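Local coordinates for protein AgaA (Rhizobium radiobacter, PDB 6HLX) that binds the opine agropinic acid in the periplasm, as the solute-binding protein of an ABC transporter that imports it, at residues V265-I270 with V447-R452; K83-R88 with V137-A142. All coordinates share one frame; numbering follows the deposited sequence.

Contact 1 (V265-I270 with V447-R452); sequences VDRSAI and VYFMWR. With ZN (zinc ion), chain O; G9Z (agropinic acid), chain E.
The Phe449 ring fills the join between the start of helix 267-274 and strand 446-451. Val265 lies over one face of it. Its CG1 stands 4.1 Å from the ring centroid of Phe449, 14° off the normal, a CH-pi contact. Ile270 CD1 reaches Phe449 CD2 obliquely at 3.7 Å. Arg267 NE lies at the ring edge, near the ring plane. The CD1 edge of the ring stands over one face of the guanidinium, with the two planes 75° apart. Farther along the strand, Ile270 CG2 meets Met450 SD at 3.5 Å.

No direct hydrogen bond joins the two segments. One water links them instead: it accepts from Arg267 NH2 at 2.8 Å and donates to Tyr448 O at 2.7 Å. A bend at chi2 takes the Arg267 chain past Phe449 O, and its NH1 bonds to Ala262 O. Asp266 caps the helix: its OD2 takes the N-H of Ala269 at 3.2 Å and, weakly, that of Ser268. Its OD1 binds a zinc ion at 1.9 Å, with a water as a further zinc ligand. Phe449 and Met450 both face Met241 in a classic beta bulge.

Two residues beyond the bulge, Arg452 grips the agropinic acid carboxylate with both terminal nitrogens, NH2 to O being 2.7 Å. Gln454 also bonds to NH2. The contact is buried and packs aliphatic groups and one arginine round an aromatic ring. The Arg267 charge is met by Ala262 O and the water, and the pairing of Arg452 with the carboxylate would favour the ionised form of the ligand.

Contact 2 (K83-R88 with V137-A142); sequences KASLER and VIVPAA. With EDO (1,2-ethanediol), chain B.
One hydrogen bond crosses between helix 79-90 and the extended segment 137-140 that leads into helix 141-146. Val139 N donates to Ser85 OG at 2.9 Å, nearly straight at 167°. With OG anti to the carbonyl carbon and beside the backbone N (chi1 -66°), the hydroxyl can also bond Asp81 O, one turn back in the helix. It is therefore held by two backbone groups, one from each side of the contact. Val139 O is also close to Ser85 OG, at 3.0 Å, but the angle is too poor for a bond.

Methyl groups pack beside the hydroxyl: CG2 of Ile138 and CG2 of Val139 each lie 3.7 Å from Ser85 OG. Ile138 CD1 reaches 4.0 Å from Ser85 CB. The apolar contact is next to Ser85 on the helix, where Ala84 meets Ala141 methyl to methyl, CB to CB at 3.6 Å. These small side chains allow the backbones to come close, with the CA atoms of Ala84 and Ala141 5.4 Å apart.

Pro140 is the N-cap residue of helix 141-146. Asp81 OD1 accepts from Ala141 N, so helix 79-90 also meets the first turn of that helix through a polar bond. Leu144, farther along it, touches Ala84 and Val139. Elsewhere on helix 79-90, Leu86 and Glu87 rest on Ile108 of strand 105-110, an outermost strand of the five-stranded antiparallel sheet. The helix thus packs between that strand and segment 137-142.

Contacts 1 and 2 lie on opposite sides of the chain's centre, their centres about 40 Å apart, and they share no helix or strand. They follow one another along the chain. Both are mostly buried, but contact 2 includes two partly exposed alanines, whereas every touching residue of contact 1 is buried. Contact 1 sets a helix start against a strand of the mixed six-stranded sheet, and its strand segment runs on to Arg452 in the ligand pocket. Contact 2 joins a helix to an extended loop and the helix start that follows it, away from the annotated sites. Their chemistry differs accordingly: aromatic and aliphatic packing with a water bridge in the first, small side chains and a direct backbone-to-serine bond in the second.

Contact 1 (V265-I270 with V447-R452)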
loop_
_atom_site.group_PDB
_atom_site.type_symbol
_atom_site.label_atom_id
_atom_site.label_comp_id
_atom_site.label_asym_id
_atom_site.label_seq_id
_atom_site.Cartn_x
_atom_site.Cartn_y
_atom_site.Cartn_z
ATOM N N VAL A 265 -14.519 -12.445 -16.354
ATOM C CA VAL A 265 -13.333 -11.730 -16.820
ATOM C C VAL A 265 -12.203 -12.678 -17.170
ATOM O O VAL A 265 -11.662 -13.329 -16.284
ATOM C CB VAL A 265 -12.894 -10.615 -15.836
ATOM C CG1 VAL A 265 -11.664 -9.866 -16.368
ATOM C CG2 VAL A 265 -14.030 -9.633 -15.568
ATOM N N ASP A 266 -11.827 -12.737 -18.466
ATOM C CA ASP A 266 -10.709 -13.556 -18.880
ATOM C C ASP A 266 -9.420 -12.899 -18.366
ATOM O O ASP A 266 -9.136 -11.736 -18.678
ATOM C CB ASP A 266 -10.626 -13.716 -20.393
ATOM C CG ASP A 266 -9.636 -14.799 -20.712
ATOM O OD1 ASP A 266 -10.047 -15.993 -20.749
ATOM O OD2 ASP A 266 -8.441 -14.476 -20.870
ATOM N N ARG A 267 -8.660 -13.643 -17.573
ATOM C CA ARG A 267 -7.455 -13.092 -16.947
ATOM C C ARG A 267 -6.306 -12.881 -17.925
ATOM O O ARG A 267 -5.527 -11.931 -17.746
ATOM C CB ARG A 267 -7.063 -13.934 -15.745
ATOM C CG ARG A 267 -8.076 -13.720 -14.631
ATOM C CD ARG A 267 -8.340 -14.969 -13.883
ATOM N NE ARG A 267 -9.215 -14.735 -12.732
ATOM C CZ ARG A 267 -10.533 -14.903 -12.728
ATOM N NH1 ARG A 267 -11.173 -15.225 -13.842
ATOM N NH2 ARG A 267 -11.226 -14.705 -11.617
ATOM N N SER A 268 -6.232 -13.696 -18.995
ATOM C CA SER A 268 -5.200 -13.482 -20.016
ATOM C C SER A 268 -5.453 -12.197 -20.787
ATOM O O SER A 268 -4.502 -11.609 -21.270
ATOM C CB SER A 268 -5.122 -14.664 -20.978
ATOM O OG SER A 268 -4.758 -15.834 -20.266
ATOM N N ALA A 269 -6.731 -11.754 -20.918
ATOM C CA ALA A 269 -7.043 -10.497 -21.616
ATOM C C ALA A 269 -6.410 -9.340 -20.855
ATOM O O ALA A 269 -5.830 -8.457 -21.476
ATOM C CB ALA A 269 -8.550 -10.294 -21.734
ATOM N N ILE A 270 -6.455 -9.374 -19.511
ATOM C CA ILE A 270 -5.818 -8.319 -18.708
ATOM C C ILE A 270 -4.286 -8.394 -18.835
ATOM O O ILE A 270 -3.652 -7.387 -19.142
ATOM C CB ILE A 270 -6.287 -8.341 -17.228
ATOM C CG1 ILE A 270 -7.803 -8.011 -17.134
ATOM C CG2 ILE A 270 -5.441 -7.344 -16.390
ATOM C CD1 ILE A 270 -8.406 -8.274 -15.783
ATOM N N VAL A 447 -12.523 -9.342 -5.591
ATOM C CA VAL A 447 -12.287 -10.243 -6.722
ATOM C C VAL A 447 -10.860 -9.976 -7.193
ATOM O O VAL A 447 -10.429 -8.807 -7.250
ATOM C CB VAL A 447 -13.356 -10.060 -7.827
ATOM C CG1 VAL A 447 -12.864 -10.603 -9.163
ATOM C CG2 VAL A 447 -14.675 -10.732 -7.419
ATOM N N TYR A 448 -10.103 -11.060 -7.509
ATOM C CA TYR A 448 -8.697 -10.912 -7.897
ATOM C C TYR A 448 -8.469 -11.538 -9.262
ATOM O O TYR A 448 -9.010 -12.613 -9.544
ATOM C CB TYR A 448 -7.789 -11.608 -6.865
ATOM C CG TYR A 448 -8.049 -11.188 -5.438
ATOM C CD1 TYR A 448 -8.964 -11.878 -4.644
ATOM C CD2 TYR A 448 -7.331 -10.143 -4.854
ATOM C CE1 TYR A 448 -9.209 -11.495 -3.324
ATOM C CE2 TYR A 448 -7.553 -9.767 -3.529
ATOM C CZ TYR A 448 -8.477 -10.465 -2.763
ATOM O OH TYR A 448 -8.698 -10.121 -1.455
ATOM N N PHE A 449 -7.621 -10.891 -10.085
ATOM C CA PHE A 449 -7.392 -11.381 -11.438
ATOM C C PHE A 449 -5.994 -11.832 -11.741
ATOM O O PHE A 449 -5.846 -12.793 -12.497
ATOM C CB PHE A 449 -7.796 -10.307 -12.465
ATOM C CG PHE A 449 -9.280 -10.002 -12.452
ATOM C CD1 PHE A 449 -10.219 -11.030 -12.469
ATOM C CD2 PHE A 449 -9.733 -8.685 -12.402
ATOM C CE1 PHE A 449 -11.599 -10.742 -12.456
ATOM C CE2 PHE A 449 -11.106 -8.402 -12.392
ATOM C CZ PHE A 449 -12.022 -9.430 -12.410
ATOM N N MET A 450 -4.966 -11.138 -11.208
ATOM C CA MET A 450 -3.595 -11.498 -11.560
ATOM C C MET A 450 -2.566 -10.953 -10.591
ATOM O O MET A 450 -2.836 -9.956 -9.909
ATOM C CB MET A 450 -3.263 -10.950 -12.969
ATOM C CG MET A 450 -3.332 -9.430 -13.052
ATOM S SD MET A 450 -2.732 -8.748 -14.591
ATOM C CE MET A 450 -0.937 -8.906 -14.344
ATOM N N TRP A 451 -1.382 -11.582 -10.572
ATOM C CA TRP A 451 -0.218 -11.100 -9.818
ATOM C C TRP A 451 0.551 -10.302 -10.873
ATOM O O TRP A 451 0.712 -10.777 -12.020
ATOM C CB TRP A 451 0.697 -12.252 -9.384
ATOM C CG TRP A 451 0.109 -13.129 -8.335
ATOM C CD1 TRP A 451 -0.312 -14.417 -8.488
ATOM C CD2 TRP A 451 -0.133 -12.782 -6.961
ATOM N NE1 TRP A 451 -0.774 -14.908 -7.285
ATOM C CE2 TRP A 451 -0.658 -13.932 -6.327
ATOM C CE3 TRP A 451 0.110 -11.631 -6.187
ATOM C CZ2 TRP A 451 -1.011 -13.946 -4.975
ATOM C CZ3 TRP A 451 -0.206 -11.655 -4.830
ATOM C CH2 TRP A 451 -0.769 -12.801 -4.242
ATOM N N ARG A 452 1.031 -9.117 -10.522
ATOM C CA ARG A 452 1.777 -8.324 -11.513
ATOM C C ARG A 452 3.233 -8.122 -11.096
ATOM O O ARG A 452 3.558 -8.201 -9.906
ATOM C CB ARG A 452 1.110 -6.947 -11.737
ATOM C CG ARG A 452 1.232 -5.999 -10.540
ATOM C CD ARG A 452 0.589 -4.641 -10.802
ATOM N NE ARG A 452 1.248 -3.580 -10.036
ATOM C CZ ARG A 452 0.610 -2.608 -9.388
ATOM N NH1 ARG A 452 -0.718 -2.562 -9.385
ATOM N NH2 ARG A 452 1.294 -1.661 -8.763
HETATM ZN ZN ZN O . -8.567 -17.171 -20.928
HETATM O OAM G9Z E . -0.323 4.507 -5.699
HETATM C CAB G9Z E . -0.693 3.841 -6.676
HETATM C CAC G9Z E . -0.623 4.323 -7.999
HETATM C CB G9Z E . -1.162 3.175 -8.906
HETATM C CA G9Z E . -1.692 2.126 -7.943
HETATM C C G9Z E . -1.159 0.832 -8.244
HETATM O O G9Z E . -0.031 0.516 -7.775
HETATM N N G9Z E . -1.315 2.650 -6.589
HETATM C CAG G9Z E . -1.505 1.883 -5.298
HETATM C CAH G9Z E . -2.954 1.995 -4.821
HETATM O OAP G9Z E . -3.764 1.361 -5.811
HETATM C CAI G9Z E . -3.182 1.330 -3.461
HETATM O OAQ G9Z E . -2.082 1.670 -2.579
HETATM C CAJ G9Z E . -4.496 1.842 -2.780
HETATM O OAR G9Z E . -4.660 1.193 -1.505
HETATM C CAK G9Z E . -5.795 1.726 -3.613
HETATM O OAT G9Z E . -6.842 2.487 -2.979
HETATM C CAL G9Z E . -6.217 0.270 -3.856
HETATM O OAS G9Z E . -7.353 0.228 -4.748
HETATM O OXT G9Z E . -1.832 0.078 -8.998
HETATM O O HOH W 1 -7.306 -16.788 -22.367
HETATM O O HOH W 2 -10.165 -14.990 -9.072
#

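Contact 2 (K83-R88 with V137-A142)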
loop_
_atom_site.group_PDB
_atom_site.type_symbol
_atom_site.label_atom_id
_atom_site.label_comp_id
_atom_site.label_asym_id
_atom_site.label_seq_id
_atom_site.Cartn_x
_atom_site.Cartn_y
_atom_site.Cartn_z
ATOM N N LYS A 83 2.648 9.441 21.596
ATOM C CA LYS A 83 1.237 9.435 21.988
ATOM C C LYS A 83 0.389 10.369 21.099
ATOM O O LYS A 83 -0.667 9.954 20.612
ATOM C CB LYS A 83 1.092 9.806 23.474
ATOM C CG LYS A 83 -0.345 9.781 23.984
ATOM C CD LYS A 83 -0.410 9.774 25.510
ATOM C CE LYS A 83 -1.848 9.775 25.986
ATOM N NZ LYS A 83 -1.921 9.661 27.463
ATOM N N ALA A 84 0.863 11.607 20.853
ATOM C CA ALA A 84 0.130 12.562 19.999
ATOM C C ALA A 84 -0.032 12.019 18.565
ATOM O O ALA A 84 -1.108 12.165 17.962
ATOM C CB ALA A 84 0.855 13.909 19.975
ATOM N N SER A 85 1.026 11.363 18.035
ATOM C CA SER A 85 1.021 10.808 16.679
ATOM C C SER A 85 -0.008 9.681 16.585
ATOM O O SER A 85 -0.798 9.658 15.635
ATOM C CB SER A 85 2.412 10.331 16.286
ATOM O OG SER A 85 3.272 11.465 16.203
ATOM N N LEU A 86 -0.023 8.775 17.588
ATOM C CA LEU A 86 -0.987 7.673 17.631
ATOM C C LEU A 86 -2.404 8.174 17.824
ATOM O O LEU A 86 -3.315 7.679 17.165
ATOM C CB LEU A 86 -0.608 6.643 18.708
ATOM C CG LEU A 86 0.698 5.869 18.459
ATOM C CD1 LEU A 86 1.029 4.964 19.644
ATOM C CD2 LEU A 86 0.651 5.056 17.150
ATOM N N GLU A 87 -2.599 9.182 18.692
ATOM C CA GLU A 87 -3.937 9.756 18.910
ATOM C C GLU A 87 -4.544 10.344 17.638
ATOM O O GLU A 87 -5.765 10.240 17.441
ATOM C CB GLU A 87 -3.923 10.752 20.050
ATOM C CG GLU A 87 -3.982 10.022 21.379
ATOM C CD GLU A 87 -3.881 10.901 22.607
ATOM O OE1 GLU A 87 -4.194 10.397 23.708
ATOM O OE2 GLU A 87 -3.484 12.082 22.477
ATOM N N ARG A 88 -3.699 10.900 16.746
ATOM C CA ARG A 88 -4.177 11.436 15.457
ATOM C C ARG A 88 -4.693 10.305 14.560
ATOM O O ARG A 88 -5.685 10.474 13.845
ATOM C CB ARG A 88 -3.069 12.245 14.760
ATOM C CG ARG A 88 -3.591 12.993 13.558
ATOM C CD ARG A 88 -2.796 14.212 13.163
ATOM N NE ARG A 88 -3.476 14.812 12.024
ATOM C CZ ARG A 88 -3.038 14.775 10.771
ATOM N NH1 ARG A 88 -1.844 14.255 10.489
ATOM N NH2 ARG A 88 -3.773 15.289 9.793
ATOM N N VAL A 137 4.148 6.624 11.190
ATOM C CA VAL A 137 5.382 7.333 11.556
ATOM C C VAL A 137 5.092 8.361 12.635
ATOM O O VAL A 137 3.944 8.794 12.774
ATOM C CB VAL A 137 6.085 7.953 10.321
ATOM C CG1 VAL A 137 6.563 6.842 9.375
ATOM C CG2 VAL A 137 5.160 8.923 9.597
ATOM N N ILE A 138 6.133 8.749 13.385
ATOM C CA ILE A 138 6.004 9.669 14.520
ATOM C C ILE A 138 6.422 11.077 14.163
ATOM O O ILE A 138 7.502 11.278 13.607
ATOM C CB ILE A 138 6.827 9.157 15.758
ATOM C CG1 ILE A 138 6.537 7.662 16.119
ATOM C CG2 ILE A 138 6.643 10.074 16.996
ATOM C CD1 ILE A 138 5.020 7.344 16.327
ATOM N N VAL A 139 5.596 12.049 14.542
ATOM C CA VAL A 139 5.895 13.469 14.335
ATOM C C VAL A 139 5.856 14.174 15.708
ATOM O O VAL A 139 5.363 13.583 16.680
ATOM C CB VAL A 139 4.975 14.142 13.270
ATOM C CG1 VAL A 139 5.138 13.465 11.912
ATOM C CG2 VAL A 139 3.522 14.144 13.714
ATOM N N PRO A 140 6.378 15.416 15.830
ATOM C CA PRO A 140 6.389 16.063 17.145
ATOM C C PRO A 140 5.004 16.516 17.591
ATOM O O PRO A 140 4.249 17.085 16.797
ATOM C CB PRO A 140 7.345 17.261 16.953
ATOM C CG PRO A 140 8.043 17.019 15.642
ATOM C CD PRO A 140 7.054 16.253 14.815
ATOM N N ALA A 141 4.696 16.304 18.890
ATOM C CA ALA A 141 3.437 16.754 19.488
ATOM C C ALA A 141 3.273 18.288 19.356
ATOM O O ALA A 141 2.184 18.764 19.018
ATOM C CB ALA A 141 3.384 16.351 20.956
ATOM N N ALA A 142 4.358 19.055 19.600
ATOM C CA ALA A 142 4.329 20.532 19.527
ATOM C C ALA A 142 4.120 20.979 18.078
ATOM O O ALA A 142 3.483 22.012 17.833
ATOM C CB ALA A 142 5.629 21.111 20.065
HETATM C C1 EDO B . -6.068 6.944 23.783
HETATM O O1 EDO B . -5.133 7.808 24.419
HETATM C C2 EDO B . -6.847 7.731 22.695
HETATM O O2 EDO B . -7.749 6.861 22.023
#